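Local coordinates for probable branched-chain amino acid ABC transporter, amino acid binding protein (Thermus thermophilus, PDB 3LKB), which binds valine and probably delivers it and other branched-chain amino acids to a membrane ABC transporter for uptake, at residues A[134-137]-A[138-142]; A[265-268]-A[269-272]; A[277-280]-A[281-284]. The protein carries 2 engineered substitutions. All blocks are in the same frame, centred on the assembly; numbering follows the deposited sequence.

Contact 1. Residues A[134-137]-A[138-142]; sequences LEYI and AREKK
Arg139 lies over the Tyr136 ring one helical turn after it, the two side chains crossing at an angle. Its CD stands almost squarely above one ring face, 4.2 Å from the Tyr136 centroid, in a CH-pi contact, though the exact course of the Arg139 chain is less certain. Farther out, Arg139 NE is 3.7 Å from Tyr136 CE1, near the rim. The guanidinium plane is turned 64° from the ring, so the group meets it by an edge and does not stack flat. Tyr136 swings into reach because its CG is anti to the backbone N (chi1 -177°). This is the solvent side: Arg139 and Glu140 are exposed, and long polar chains suit it. Glu140 turns its carboxylate to Tyr201 OH, and Glu135 reaches Ser375.

The helix ends here, and its last carbonyls need donors. Lys141 N still bonds Ile137 O at 3.0 Å, but Lys141 itself has left helical angles. Lys142 then folds back, its NZ 2.9 Å from Ala138 O and 3.0 Å from Arg139 O, where its positive charge would probably suit the negative end of the helix dipole.

Leu134 and Ile137 are the buried pair, with small Ala138 at the edge of their side. Leu134 and Ala138 rest on helix 160-170 and on Leu172, while Ile137 lies on Tyr201 and Val203 of strand 201-205, which fastens the end of helix 126-140 to the sheet.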
ATOM      1  N   LEU A 134     -27.774 -13.779   2.011  1.00  9.63           N
ATOM      2  CA  LEU A 134     -28.589 -14.566   2.926  1.00 11.42           C
ATOM      3  C   LEU A 134     -29.737 -15.190   2.196  1.00 12.58           C
ATOM      4  O   LEU A 134     -30.101 -16.325   2.524  1.00 13.39           O
ATOM      5  CB  LEU A 134     -29.125 -13.759   4.098  1.00 10.43           C
ATOM      6  CG  LEU A 134     -28.076 -13.233   5.090  1.00 11.55           C
ATOM      7  CD1 LEU A 134     -28.700 -12.279   6.105  1.00 11.53           C
ATOM      8  CD2 LEU A 134     -27.356 -14.349   5.800  1.00 12.25           C
ATOM      9  N   GLU A 135     -30.297 -14.480   1.210  1.00 13.34           N
ATOM     10  CA  GLU A 135     -31.406 -15.028   0.467  1.00 14.93           C
ATOM     11  C   GLU A 135     -30.877 -16.255  -0.244  1.00 14.32           C
ATOM     12  O   GLU A 135     -31.453 -17.337  -0.176  1.00 15.15           O
ATOM     13  CB  GLU A 135     -31.928 -14.042  -0.559  1.00 16.10           C
ATOM     14  CG  GLU A 135     -32.953 -13.063  -0.010  1.00 22.22           C
ATOM     15  CD  GLU A 135     -33.710 -12.301  -1.130  1.00 30.44           C
ATOM     16  OE1 GLU A 135     -33.317 -11.112  -1.364  1.00 32.03           O
ATOM     17  OE2 GLU A 135     -34.660 -12.899  -1.756  1.00 28.77           O
ATOM     18  N   TYR A 136     -29.731 -16.088  -0.886  1.00 14.36           N
ATOM     19  CA  TYR A 136     -29.094 -17.170  -1.588  1.00 13.52           C
ATOM     20  C   TYR A 136     -28.847 -18.344  -0.602  1.00 13.83           C
ATOM     21  O   TYR A 136     -29.120 -19.487  -0.944  1.00 14.28           O
ATOM     22  CB  TYR A 136     -27.801 -16.663  -2.221  1.00 13.61           C
ATOM     23  CG  TYR A 136     -27.111 -17.703  -3.039  1.00 11.77           C
ATOM     24  CD1 TYR A 136     -27.243 -17.721  -4.409  1.00 13.89           C
ATOM     25  CD2 TYR A 136     -26.374 -18.703  -2.435  1.00 12.29           C
ATOM     26  CE1 TYR A 136     -26.639 -18.714  -5.178  1.00 17.01           C
ATOM     27  CE2 TYR A 136     -25.752 -19.690  -3.185  1.00 13.47           C
ATOM     28  CZ  TYR A 136     -25.902 -19.683  -4.545  1.00 15.48           C
ATOM     29  OH  TYR A 136     -25.304 -20.628  -5.290  1.00 20.84           O
ATOM     30  N   ILE A 137     -28.358 -18.072   0.610  1.00 13.08           N
ATOM     31  CA  ILE A 137     -28.217 -19.140   1.595  1.00 13.33           C
ATOM     32  C   ILE A 137     -29.554 -19.892   1.866  1.00 14.11           C
ATOM     33  O   ILE A 137     -29.558 -21.121   1.901  1.00 13.90           O
ATOM     34  CB  ILE A 137     -27.631 -18.645   2.935  1.00 12.96           C
ATOM     35  CG1 ILE A 137     -26.152 -18.294   2.790  1.00 11.43           C
ATOM     36  CG2 ILE A 137     -27.822 -19.724   4.035  1.00 11.40           C
ATOM     37  CD1 ILE A 137     -25.635 -17.360   3.896  1.00  7.76           C
ATOM     38  N   ALA A 138     -30.650 -19.149   2.076  1.00 14.92           N
ATOM     39  CA  ALA A 138     -31.945 -19.742   2.467  1.00 17.18           C
ATOM     40  C   ALA A 138     -32.536 -20.574   1.316  1.00 18.08           C
ATOM     41  O   ALA A 138     -33.166 -21.569   1.555  1.00 18.51           O
ATOM     42  CB  ALA A 138     -32.945 -18.659   2.944  1.00 15.85           C
ATOM     43  N   ARG A 139     -32.317 -20.164   0.068  1.00 20.11           N
ATOM     44  CA  ARG A 139     -32.714 -20.993  -1.074  1.00 21.78           C
ATOM     45  C   ARG A 139     -31.993 -22.343  -1.060  1.00 21.51           C
ATOM     46  O   ARG A 139     -32.580 -23.341  -1.406  1.00 21.79           O
ATOM     47  CB  ARG A 139     -32.367 -20.295  -2.370  1.00 22.50           C
ATOM     48  CG  ARG A 139     -30.757 -20.163  -2.577  1.00 27.78           C
ATOM     49  CD  ARG A 139     -30.065 -20.910  -3.798  1.00 28.06           C
ATOM     50  NE  ARG A 139     -30.101 -20.106  -5.037  1.00 30.82           N
ATOM     51  CZ  ARG A 139     -31.228 -19.701  -5.650  1.00 29.46           C
ATOM     52  NH1 ARG A 139     -32.414 -20.017  -5.119  1.00 24.64           N
ATOM     53  NH2 ARG A 139     -31.171 -18.976  -6.789  1.00 25.34           N
ATOM     54  N   GLU A 140     -30.709 -22.359  -0.689  1.00 22.09           N
ATOM     55  CA  GLU A 140     -29.924 -23.599  -0.653  1.00 22.01           C
ATOM     56  C   GLU A 140     -30.342 -24.531   0.460  1.00 21.35           C
ATOM     57  O   GLU A 140     -30.404 -25.725   0.245  1.00 20.88           O
ATOM     58  CB  GLU A 140     -28.453 -23.320  -0.417  1.00 22.27           C
ATOM     59  CG  GLU A 140     -27.695 -23.049  -1.640  1.00 26.26           C
ATOM     60  CD  GLU A 140     -26.347 -23.766  -1.699  1.00 29.98           C
ATOM     61  OE1 GLU A 140     -25.844 -23.886  -2.839  1.00 33.46           O
ATOM     62  OE2 GLU A 140     -25.781 -24.171  -0.648  1.00 29.02           O
ATOM     63  N   LYS A 141     -30.585 -23.974   1.651  1.00 20.88           N
ATOM     64  CA  LYS A 141     -30.717 -24.757   2.862  1.00 20.95           C
ATOM     65  C   LYS A 141     -31.506 -23.973   3.882  1.00 21.42           C
ATOM     66  O   LYS A 141     -31.014 -22.939   4.359  1.00 21.43           O
ATOM     67  CB  LYS A 141     -29.339 -25.040   3.441  1.00 21.21           C
ATOM     68  CG  LYS A 141     -29.365 -25.672   4.845  1.00 22.57           C
ATOM     69  CD  LYS A 141     -29.153 -27.182   4.760  1.00 26.49           C
ATOM     70  CE  LYS A 141     -29.443 -27.878   6.094  1.00 30.55           C
ATOM     71  NZ  LYS A 141     -28.412 -27.585   7.140  1.00 33.62           N
ATOM     72  N   LYS A 142     -32.730 -24.443   4.204  1.00 21.81           N
ATOM     73  CA  LYS A 142     -33.598 -23.797   5.213  1.00 22.09           C
ATOM     74  C   LYS A 142     -33.083 -24.079   6.576  1.00 20.78           C
ATOM     75  O   LYS A 142     -32.558 -25.174   6.842  1.00 20.93           O
ATOM     76  CB  LYS A 142     -35.051 -24.247   5.160  1.00 22.72           C
ATOM     77  CG  LYS A 142     -35.243 -25.510   4.401  1.00 28.89           C
ATOM     78  CD  LYS A 142     -35.459 -25.241   2.893  1.00 37.12           C
ATOM     79  CE  LYS A 142     -34.178 -25.383   2.011  1.00 41.01           C
ATOM     80  NZ  LYS A 142     -34.100 -24.284   0.975  1.00 40.34           N
TER

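Contact 2. Residues A[265-268]-A[269-272]; sequences IRLQ and KEIG
Gln268 O takes the amide of Gly272 at an N-to-O distance of 2.7 Å, the shortest of four consecutive backbone bonds that run from each residue to the fourth after it. One residue back, Ile271 N reaches Leu267 O at 2.8 Å in a nearly straight bond (171° at the hydrogen).

Along the same turn Leu267 CG meets Ile271 CD1 at 3.7 Å, the two branched chains crossing. Leu267 CG lies anti to its own nitrogen (chi1 -176°), which sends the isobutyl group on along the helix to this neighbour. The pair belongs to the apolar side of an amphipathic helix, in the two-lobed fold of the leucine-binding protein family: Leu267 and Ile271 press on Trp37 of helix 21-41, and Ile265, Gln268 and Ile271 touch helix 285-308.

Lys269 runs side by side with Ile265, its CE 3.6 Å from Ile265 CG2. Bends at several torsions turn the butyl chain back along the helix, and NZ then donates to Ala258 O. With an alanine here, Ala258 O would probably lose its ammonium donor, and Ile265 CG2 the methylene cover that now lies against it. On the solvent side Arg266 and Glu270 are exposed, where charged groups keep their water and pay little desolvation cost.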
ATOM      1  N   ILE A 265     -15.003  -1.747 -19.017  1.00 13.44           N
ATOM      2  CA  ILE A 265     -13.913  -2.699 -18.736  1.00 13.60           C
ATOM      3  C   ILE A 265     -12.774  -2.541 -19.758  1.00 13.76           C
ATOM      4  O   ILE A 265     -11.607  -2.506 -19.395  1.00 13.99           O
ATOM      5  CB  ILE A 265     -14.379  -4.167 -18.679  1.00 13.61           C
ATOM      6  CG1 ILE A 265     -15.510  -4.342 -17.662  1.00 13.78           C
ATOM      7  CG2 ILE A 265     -13.221  -5.055 -18.322  1.00 12.91           C
ATOM      8  CD1 ILE A 265     -15.163  -3.920 -16.203  1.00 12.72           C
ATOM      9  N   ARG A 266     -13.126  -2.401 -21.025  1.00 13.52           N
ATOM     10  CA  ARG A 266     -12.134  -2.172 -22.068  1.00 14.10           C
ATOM     11  C   ARG A 266     -11.313  -0.908 -21.763  1.00 13.33           C
ATOM     12  O   ARG A 266     -10.085  -0.928 -21.793  1.00 12.85           O
ATOM     13  CB  ARG A 266     -12.867  -2.060 -23.420  1.00 15.08           C
ATOM     14  CG  ARG A 266     -12.313  -2.918 -24.563  1.00 16.74           C
ATOM     15  CD  ARG A 266     -13.371  -3.698 -25.318  1.00 17.24           C
ATOM     16  NE  ARG A 266     -14.450  -2.888 -25.917  1.00 17.50           N
ATOM     17  CZ  ARG A 266     -15.718  -3.310 -25.958  1.00 16.19           C
ATOM     18  NH1 ARG A 266     -16.024  -4.489 -25.435  1.00 16.95           N
ATOM     19  NH2 ARG A 266     -16.684  -2.577 -26.487  1.00 15.84           N
ATOM     20  N   LEU A 267     -12.008   0.172 -21.418  1.00 12.82           N
ATOM     21  CA  LEU A 267     -11.373   1.443 -21.077  1.00 12.91           C
ATOM     22  C   LEU A 267     -10.479   1.352 -19.840  1.00 13.09           C
ATOM     23  O   LEU A 267      -9.372   1.900 -19.818  1.00 13.17           O
ATOM     24  CB  LEU A 267     -12.444   2.536 -20.901  1.00 12.63           C
ATOM     25  CG  LEU A 267     -11.925   3.946 -20.630  1.00 14.86           C
ATOM     26  CD1 LEU A 267     -11.248   4.391 -21.923  1.00 12.94           C
ATOM     27  CD2 LEU A 267     -13.053   4.941 -20.184  1.00 13.94           C
ATOM     28  N   GLN A 268     -10.950   0.668 -18.798  1.00 13.02           N
ATOM     29  CA  GLN A 268     -10.119   0.480 -17.610  1.00 13.09           C
ATOM     30  C   GLN A 268      -8.755  -0.115 -18.002  1.00 12.94           C
ATOM     31  O   GLN A 268      -7.721   0.379 -17.541  1.00 12.57           O
ATOM     32  CB  GLN A 268     -10.897  -0.337 -16.543  1.00 14.08           C
ATOM     33  CG  GLN A 268     -10.195  -1.528 -15.884  1.00 14.25           C
ATOM     34  CD  GLN A 268     -10.986  -2.123 -14.720  1.00 17.74           C
ATOM     35  OE1 GLN A 268     -10.457  -2.920 -13.942  1.00 20.50           O
ATOM     36  NE2 GLN A 268     -12.249  -1.753 -14.602  1.00 16.61           N
ATOM     37  N   LYS A 269      -8.780  -1.126 -18.882  1.00 12.33           N
ATOM     38  CA  LYS A 269      -7.602  -1.836 -19.387  1.00 13.39           C
ATOM     39  C   LYS A 269      -6.673  -0.906 -20.168  1.00 13.90           C
ATOM     40  O   LYS A 269      -5.466  -0.789 -19.873  1.00 14.49           O
ATOM     41  CB  LYS A 269      -8.046  -3.001 -20.293  1.00 13.53           C
ATOM     42  CG  LYS A 269      -8.152  -4.416 -19.674  1.00 12.85           C
ATOM     43  CD  LYS A 269      -8.627  -4.406 -18.243  1.00 19.07           C
ATOM     44  CE  LYS A 269      -9.702  -5.496 -17.944  1.00 24.20           C
ATOM     45  NZ  LYS A 269      -9.779  -6.721 -18.867  1.00 25.12           N
ATOM     46  N   GLU A 270      -7.268  -0.187 -21.111  1.00 14.02           N
ATOM     47  CA  GLU A 270      -6.581   0.795 -21.917  1.00 14.53           C
ATOM     48  C   GLU A 270      -5.918   1.864 -21.047  1.00 14.20           C
ATOM     49  O   GLU A 270      -4.727   2.151 -21.213  1.00 13.46           O
ATOM     50  CB  GLU A 270      -7.556   1.439 -22.920  1.00 14.87           C
ATOM     51  CG  GLU A 270      -6.954   2.633 -23.691  1.00 19.22           C
ATOM     52  CD  GLU A 270      -7.876   3.286 -24.775  1.00 25.03           C
ATOM     53  OE1 GLU A 270      -9.069   2.921 -24.962  1.00 25.99           O
ATOM     54  OE2 GLU A 270      -7.369   4.222 -25.446  1.00 29.66           O
ATOM     55  N   ILE A 271      -6.678   2.431 -20.115  1.00 13.77           N
ATOM     56  CA  ILE A 271      -6.136   3.467 -19.238  1.00 14.64           C
ATOM     57  C   ILE A 271      -5.047   2.880 -18.333  1.00 15.32           C
ATOM     58  O   ILE A 271      -3.953   3.438 -18.151  1.00 14.62           O
ATOM     59  CB  ILE A 271      -7.272   4.153 -18.444  1.00 14.81           C
ATOM     60  CG1 ILE A 271      -8.115   5.045 -19.389  1.00 12.56           C
ATOM     61  CG2 ILE A 271      -6.724   4.926 -17.268  1.00 15.33           C
ATOM     62  CD1 ILE A 271      -9.341   5.694 -18.707  1.00  9.49           C
ATOM     63  N   GLY A 272      -5.328   1.705 -17.796  1.00 16.85           N
ATOM     64  CA  GLY A 272      -4.338   1.068 -16.946  1.00 18.91           C
ATOM     65  C   GLY A 272      -3.014   0.840 -17.651  1.00 19.90           C
ATOM     66  O   GLY A 272      -1.979   1.084 -17.082  1.00 20.27           O
TER

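Contact 3. Residues A[277-280]-A[281-284]; sequences RPEN and FIES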
ATOM      1  N   ARG A 277       0.266   0.816 -15.024  1.00 20.66           N
ATOM      2  CA  ARG A 277      -0.136   0.192 -13.769  1.00 18.87           C
ATOM      3  C   ARG A 277       0.260  -1.275 -13.792  1.00 18.37           C
ATOM      4  O   ARG A 277       0.312  -1.881 -14.866  1.00 18.42           O
ATOM      5  CB  ARG A 277      -1.651   0.338 -13.527  1.00 18.50           C
ATOM      6  CG  ARG A 277      -2.080   1.778 -13.310  1.00 14.98           C
ATOM      7  CD  ARG A 277      -1.363   2.341 -12.125  1.00 10.52           C
ATOM      8  NE  ARG A 277      -1.967   3.606 -11.769  1.00 10.80           N
ATOM      9  CZ  ARG A 277      -1.645   4.351 -10.724  1.00  9.91           C
ATOM     10  NH1 ARG A 277      -0.693   3.966  -9.854  1.00  7.37           N
ATOM     11  NH2 ARG A 277      -2.297   5.494 -10.553  1.00  9.28           N
ATOM     12  N   PRO A 278       0.557  -1.846 -12.613  1.00 18.10           N
ATOM     13  CA  PRO A 278       0.800  -3.301 -12.566  1.00 18.13           C
ATOM     14  C   PRO A 278      -0.451  -4.077 -12.925  1.00 18.47           C
ATOM     15  O   PRO A 278      -1.581  -3.631 -12.629  1.00 17.50           O
ATOM     16  CB  PRO A 278       1.173  -3.578 -11.119  1.00 17.58           C
ATOM     17  CG  PRO A 278       1.187  -2.260 -10.420  1.00 18.58           C
ATOM     18  CD  PRO A 278       0.752  -1.172 -11.318  1.00 17.26           C
ATOM     19  N   GLU A 279      -0.248  -5.239 -13.530  1.00 19.21           N
ATOM     20  CA  GLU A 279      -1.335  -6.092 -13.974  1.00 21.18           C
ATOM     21  C   GLU A 279      -2.431  -6.321 -12.936  1.00 20.35           C
ATOM     22  O   GLU A 279      -3.629  -6.270 -13.271  1.00 19.98           O
ATOM     23  CB  GLU A 279      -0.816  -7.441 -14.463  1.00 22.05           C
ATOM     24  CG  GLU A 279      -1.470  -7.810 -15.775  1.00 30.56           C
ATOM     25  CD  GLU A 279      -1.001  -6.884 -16.925  1.00 40.31           C
ATOM     26  OE1 GLU A 279       0.171  -7.067 -17.364  1.00 43.75           O
ATOM     27  OE2 GLU A 279      -1.786  -5.981 -17.381  1.00 41.84           O
ATOM     28  N   ASN A 280      -2.018  -6.559 -11.694  1.00 19.51           N
ATOM     29  CA  ASN A 280      -2.969  -6.817 -10.632  1.00 20.25           C
ATOM     30  C   ASN A 280      -3.804  -5.589 -10.215  1.00 19.05           C
ATOM     31  O   ASN A 280      -4.875  -5.772  -9.661  1.00 18.13           O
ATOM     32  CB  ASN A 280      -2.321  -7.511  -9.412  1.00 21.15           C
ATOM     33  CG  ASN A 280      -1.529  -6.551  -8.552  1.00 24.62           C
ATOM     34  OD1 ASN A 280      -0.454  -6.104  -8.933  1.00 27.60           O
ATOM     35  ND2 ASN A 280      -2.070  -6.222  -7.376  1.00 28.74           N
ATOM     36  N   PHE A 281      -3.326  -4.370 -10.491  1.00 18.22           N
ATOM     37  CA  PHE A 281      -4.174  -3.171 -10.376  1.00 18.03           C
ATOM     38  C   PHE A 281      -5.181  -3.114 -11.503  1.00 18.11           C
ATOM     39  O   PHE A 281      -6.359  -2.908 -11.245  1.00 18.43           O
ATOM     40  CB  PHE A 281      -3.358  -1.866 -10.348  1.00 17.55           C
ATOM     41  CG  PHE A 281      -2.866  -1.533  -9.002  1.00 17.73           C
ATOM     42  CD1 PHE A 281      -3.201  -0.331  -8.396  1.00 17.86           C
ATOM     43  CD2 PHE A 281      -2.091  -2.445  -8.299  1.00 16.72           C
ATOM     44  CE1 PHE A 281      -2.770  -0.054  -7.108  1.00 15.51           C
ATOM     45  CE2 PHE A 281      -1.667  -2.169  -7.021  1.00 17.28           C
ATOM     46  CZ  PHE A 281      -2.028  -0.975  -6.421  1.00 15.07           C
ATOM     47  N   ILE A 282      -4.709  -3.296 -12.738  1.00 18.84           N
ATOM     48  CA  ILE A 282      -5.534  -3.240 -13.934  1.00 19.49           C
ATOM     49  C   ILE A 282      -6.758  -4.157 -13.736  1.00 19.73           C
ATOM     50  O   ILE A 282      -7.883  -3.781 -14.078  1.00 20.15           O
ATOM     51  CB  ILE A 282      -4.793  -3.739 -15.224  1.00 20.38           C
ATOM     52  CG1 ILE A 282      -3.623  -2.833 -15.705  1.00 22.25           C
ATOM     53  CG2 ILE A 282      -5.776  -4.009 -16.343  1.00 19.35           C
ATOM     54  CD1 ILE A 282      -3.760  -1.426 -15.352  1.00 28.89           C
ATOM     55  N   GLU A 283      -6.554  -5.336 -13.157  1.00 19.04           N
ATOM     56  CA  GLU A 283      -7.659  -6.281 -13.048  1.00 18.95           C
ATOM     57  C   GLU A 283      -8.489  -6.221 -11.770  1.00 17.28           C
ATOM     58  O   GLU A 283      -9.446  -6.976 -11.621  1.00 16.82           O
ATOM     59  CB  GLU A 283      -7.201  -7.711 -13.343  1.00 19.87           C
ATOM     60  CG  GLU A 283      -6.112  -8.235 -12.479  1.00 25.06           C
ATOM     61  CD  GLU A 283      -5.520  -9.585 -12.990  1.00 34.19           C
ATOM     62  OE1 GLU A 283      -4.910 -10.308 -12.145  1.00 33.86           O
ATOM     63  OE2 GLU A 283      -5.659  -9.901 -14.223  1.00 35.21           O
ATOM     64  N   SER A 284      -8.111  -5.355 -10.835  1.00 14.73           N
ATOM     65  CA  SER A 284      -8.823  -5.313  -9.593  1.00 12.95           C
ATOM     66  C   SER A 284     -10.222  -4.772  -9.804  1.00 11.44           C
ATOM     67  O   SER A 284     -10.412  -3.820 -10.551  1.00 11.37           O
ATOM     68  CB  SER A 284      -8.079  -4.424  -8.626  1.00 13.77           C
ATOM     69  OG  SER A 284      -8.643  -4.531  -7.337  1.00 13.85           O
TER
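Phe281 offers its ring carbon CD2 to two neighbours, both approaching obliquely. Pro278 CG lies 3.9 Å from Phe281 CD2, proline and phenyl side by side, an apolar pair. The amide of Asn280 stands almost upright to the ring, the planes 85° apart, with ND2 3.9 Å from Phe281 CD2. With chi1 at 77°, Asn280 CG falls between its backbone nitrogen and carbonyl carbon, and the amide runs alongside the phenyl group. Beyond the two segments the Phe281 side chain touches Pro26 and Ala29 of helix 21-41, and Gln57 of the second subunit packs on both Phe281 and Pro278.

Pro278 is also the N-cap of the single-turn helix 279-282. Its ring-fixed phi and extended psi (149°) suit the residue before the first turn, and its carbonyl accepts Ile282 N at 3.1 Å and, weakly, Phe281 N. Across the turn the model brings Ile282 CD1 within 3.3 Å of Arg277 CB, though the exact place of this methyl is doubtful. Glu279 O receives Glu283 N at 3.1 Å. Ser284 then caps the next helix, 285-308: its small hydroxyl bonds Asn286 N and also Asp237 OD1.

Apolar groups, the Phe281 ring and the Ile282 side chain, thus lie on the inner side of this turn, while Glu279 and Asn280 are exposed. Arg277 NE makes a salt bridge with Asp33 and NH1 bonds Gln57 OE1 of the second subunit, so one guanidinium, its charge probably balanced by Asp33, ties the turn both to helix 21-41 and to the partner chain.

Contacts 2 and 3 are neighbours, their centres about 10 Å apart. Helix 263-274 leads into the short helix 279-282, both rest on helix 21-41, and Lys269 CD packs on Ile282 CG2 at 3.4 Å. The centres of contacts 1 and 2 are about 36 Å apart, contact 1 lying in the region built on the seven-stranded sheet. Contact 2 has the larger buried share; contact 1 is mostly a surface helix end, with two residues buried, and contact 3 is mixed. In contact 1 the polar chemistry finishes a helix, with Lys142 meeting carbonyls; contact 2 is mid-helix, with a regular backbone; contact 3 starts helices with caps and alone reaches the second subunit.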